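Local coordinates for polysaccharide biosynthesis protein CapD (Bacillus thuringiensis HD-771, PDB 6BWC), which probably acts as an NADP-dependent dehydratase on UDP-N-acetylglucosamine in the CMP-pseudaminic acid pathway that supplies flagellin glycosylation, at residues I244-K249 and E326-I331. The protein carries 2 engineered substitutions. Numbering follows the deposited sequence.
Sequences IEEVTK and ELRNLI
R328 reaches from helix 324-333 to two successive carboxylates, E245 and E246, on helix 236-251, forming a salt-bridge network on the surface of this NADP-binding Rossmann fold of the short-chain dehydrogenase type. The link ties helix 324-333, the last helix of the model, to helix 236-251. The backbones stand well apart, with CA of E246 and CA of R328 8.1 Å from each other, so long side chains span the gap. R328 sends CG anti to its own backbone nitrogen (chi1 155°), stays extended through chi2 and then bends at chi3, which turns NE toward E246. That carboxylate stands steeply across the guanidinium, the two planes 80° apart. OE2 of E246 takes the nearly straight bond from NE of R328, at 3.1 Å and 171°, using its syn lone pair and lying in the guanidinium plane. OE1 of E246 comes in obliquely and receives a second, weak bond from the same NE. E245 is turned differently: its carboxylate lies nearly coplanar with the guanidinium and meets its edge. K324 also pairs with OE1 of E245, while E325 holds NH1 of R328, so two basic groups sit among three acids and probably offset much of their charge. The tightly packed side lies beneath these charged side chains, where buried I331 touches L239, V242 and M243 of helix 236-251 and I180 of helix 179-190. I244 and V247 pack on that same helix through I187. The solvent side is looser: between the two segments only this arginine and the two acids touch, all partly exposed, with NH2 of R328 bonded weakly to OE1 of E245 at 2.6 Å.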
loop_
_atom_site.group_PDB
_atom_site.type_symbol
_atom_site.label_atom_id
_atom_site.label_comp_id
_atom_site.label_asym_id
_atom_site.label_seq_id
_atom_site.Cartn_x
_atom_site.Cartn_y
_atom_site.Cartn_z
ATOM N N ILE C 244 9.591 -45.891 18.969
ATOM C CA ILE C 244 8.560 -46.809 19.475
ATOM C C ILE C 244 9.075 -47.597 20.662
ATOM O O ILE C 244 8.378 -47.746 21.658
ATOM C CB ILE C 244 8.103 -47.785 18.386
ATOM C CG1 ILE C 244 7.321 -47.024 17.319
ATOM C CG2 ILE C 244 7.232 -48.903 18.960
ATOM C CD1 ILE C 244 7.192 -47.780 16.011
ATOM N N GLU C 245 10.288 -48.117 20.545
ATOM C CA GLU C 245 10.926 -48.791 21.676
ATOM C C GLU C 245 10.876 -47.945 22.942
ATOM O O GLU C 245 10.256 -48.353 23.925
ATOM C CB GLU C 245 12.379 -49.163 21.340
ATOM C CG GLU C 245 12.486 -50.420 20.485
ATOM C CD GLU C 245 13.491 -50.321 19.340
ATOM O OE1 GLU C 245 14.608 -49.793 19.537
ATOM O OE2 GLU C 245 13.160 -50.802 18.227
ATOM N N GLU C 246 11.482 -46.759 22.880
ATOM C CA GLU C 246 11.720 -45.924 24.071
ATOM C C GLU C 246 10.504 -45.192 24.625
ATOM O O GLU C 246 10.478 -44.857 25.809
ATOM C CB GLU C 246 12.839 -44.895 23.834
ATOM C CG GLU C 246 14.089 -45.134 24.666
ATOM C CD GLU C 246 15.037 -46.107 24.024
ATOM O OE1 GLU C 246 15.576 -45.778 22.937
ATOM O OE2 GLU C 246 15.251 -47.189 24.606
ATOM N N VAL C 247 9.523 -44.907 23.783
ATOM C CA VAL C 247 8.311 -44.236 24.253
ATOM C C VAL C 247 7.437 -45.258 24.943
ATOM O O VAL C 247 6.716 -44.934 25.879
ATOM C CB VAL C 247 7.562 -43.546 23.103
ATOM C CG1 VAL C 247 6.188 -43.064 23.543
ATOM C CG2 VAL C 247 8.380 -42.376 22.575
ATOM N N THR C 248 7.501 -46.492 24.459
ATOM C CA THR C 248 6.859 -47.619 25.104
ATOM C C THR C 248 7.545 -47.937 26.432
ATOM O O THR C 248 6.866 -48.175 27.436
ATOM C CB THR C 248 6.869 -48.849 24.170
ATOM O OG1 THR C 248 6.127 -48.532 22.982
ATOM C CG2 THR C 248 6.258 -50.104 24.839
ATOM N N LYS C 249 8.874 -47.949 26.451
ATOM C CA LYS C 249 9.572 -48.294 27.682
ATOM C C LYS C 249 9.107 -47.351 28.801
ATOM O O LYS C 249 8.655 -47.823 29.836
ATOM C CB LYS C 249 11.099 -48.301 27.522
ATOM C CG LYS C 249 11.776 -49.240 28.516
ATOM C CD LYS C 249 13.221 -48.856 28.849
ATOM C CE LYS C 249 13.776 -49.660 30.027
ATOM N NZ LYS C 249 13.043 -49.477 31.322
ATOM N N GLU C 326 23.489 -45.357 18.756
ATOM C CA GLU C 326 23.942 -43.957 18.907
ATOM C C GLU C 326 22.781 -42.975 18.836
ATOM O O GLU C 326 22.767 -41.979 19.562
ATOM C CB GLU C 326 24.979 -43.568 17.850
ATOM C CG GLU C 326 26.352 -44.168 18.069
ATOM C CD GLU C 326 27.291 -43.838 16.933
ATOM O OE1 GLU C 326 27.360 -44.653 15.981
ATOM O OE2 GLU C 326 27.930 -42.754 16.979
ATOM N N LEU C 327 21.826 -43.252 17.956
ATOM C CA LEU C 327 20.645 -42.422 17.839
ATOM C C LEU C 327 19.884 -42.403 19.146
ATOM O O LEU C 327 19.652 -41.340 19.698
ATOM C CB LEU C 327 19.737 -42.929 16.717
ATOM C CG LEU C 327 18.403 -42.209 16.487
ATOM C CD1 LEU C 327 18.519 -40.685 16.565
ATOM C CD2 LEU C 327 17.861 -42.660 15.134
ATOM N N ARG C 328 19.523 -43.596 19.627
ATOM C CA ARG C 328 18.903 -43.802 20.942
ATOM C C ARG C 328 19.625 -43.078 22.074
ATOM O O ARG C 328 18.974 -42.447 22.911
ATOM C CB ARG C 328 18.838 -45.294 21.272
ATOM C CG ARG C 328 18.791 -45.620 22.759
ATOM C CD ARG C 328 18.843 -47.111 22.983
ATOM N NE ARG C 328 17.593 -47.783 22.628
ATOM C CZ ARG C 328 17.426 -48.663 21.638
ATOM N NH1 ARG C 328 18.422 -49.061 20.851
ATOM N NH2 ARG C 328 16.221 -49.188 21.460
ATOM N N ASN C 329 20.951 -43.192 22.129
ATOM C CA ASN C 329 21.716 -42.452 23.141
ATOM C C ASN C 329 21.422 -40.974 23.069
ATOM O O ASN C 329 21.100 -40.358 24.086
ATOM C CB ASN C 329 23.211 -42.674 22.982
ATOM C CG ASN C 329 23.622 -44.078 23.359
ATOM O OD1 ASN C 329 22.831 -44.863 23.915
ATOM N ND2 ASN C 329 24.871 -44.412 23.056
ATOM N N LEU C 330 21.512 -40.447 21.841
ATOM C CA LEU C 330 21.186 -39.058 21.504
ATOM C C LEU C 330 19.767 -38.669 21.988
ATOM O O LEU C 330 19.615 -37.785 22.855
ATOM C CB LEU C 330 21.316 -38.820 19.981
ATOM C CG LEU C 330 22.207 -37.687 19.464
ATOM C CD1 LEU C 330 21.999 -37.580 17.956
ATOM C CD2 LEU C 330 22.002 -36.343 20.168
ATOM N N ILE C 331 18.748 -39.346 21.451
ATOM C CA ILE C 331 17.349 -39.036 21.768
ATOM C C ILE C 331 17.111 -39.040 23.282
ATOM O O ILE C 331 16.387 -38.181 23.803
ATOM C CB ILE C 331 16.357 -39.998 21.076
ATOM C CG1 ILE C 331 16.361 -39.780 19.555
ATOM C CG2 ILE C 331 14.943 -39.810 21.635
ATOM C CD1 ILE C 331 15.762 -40.930 18.763
#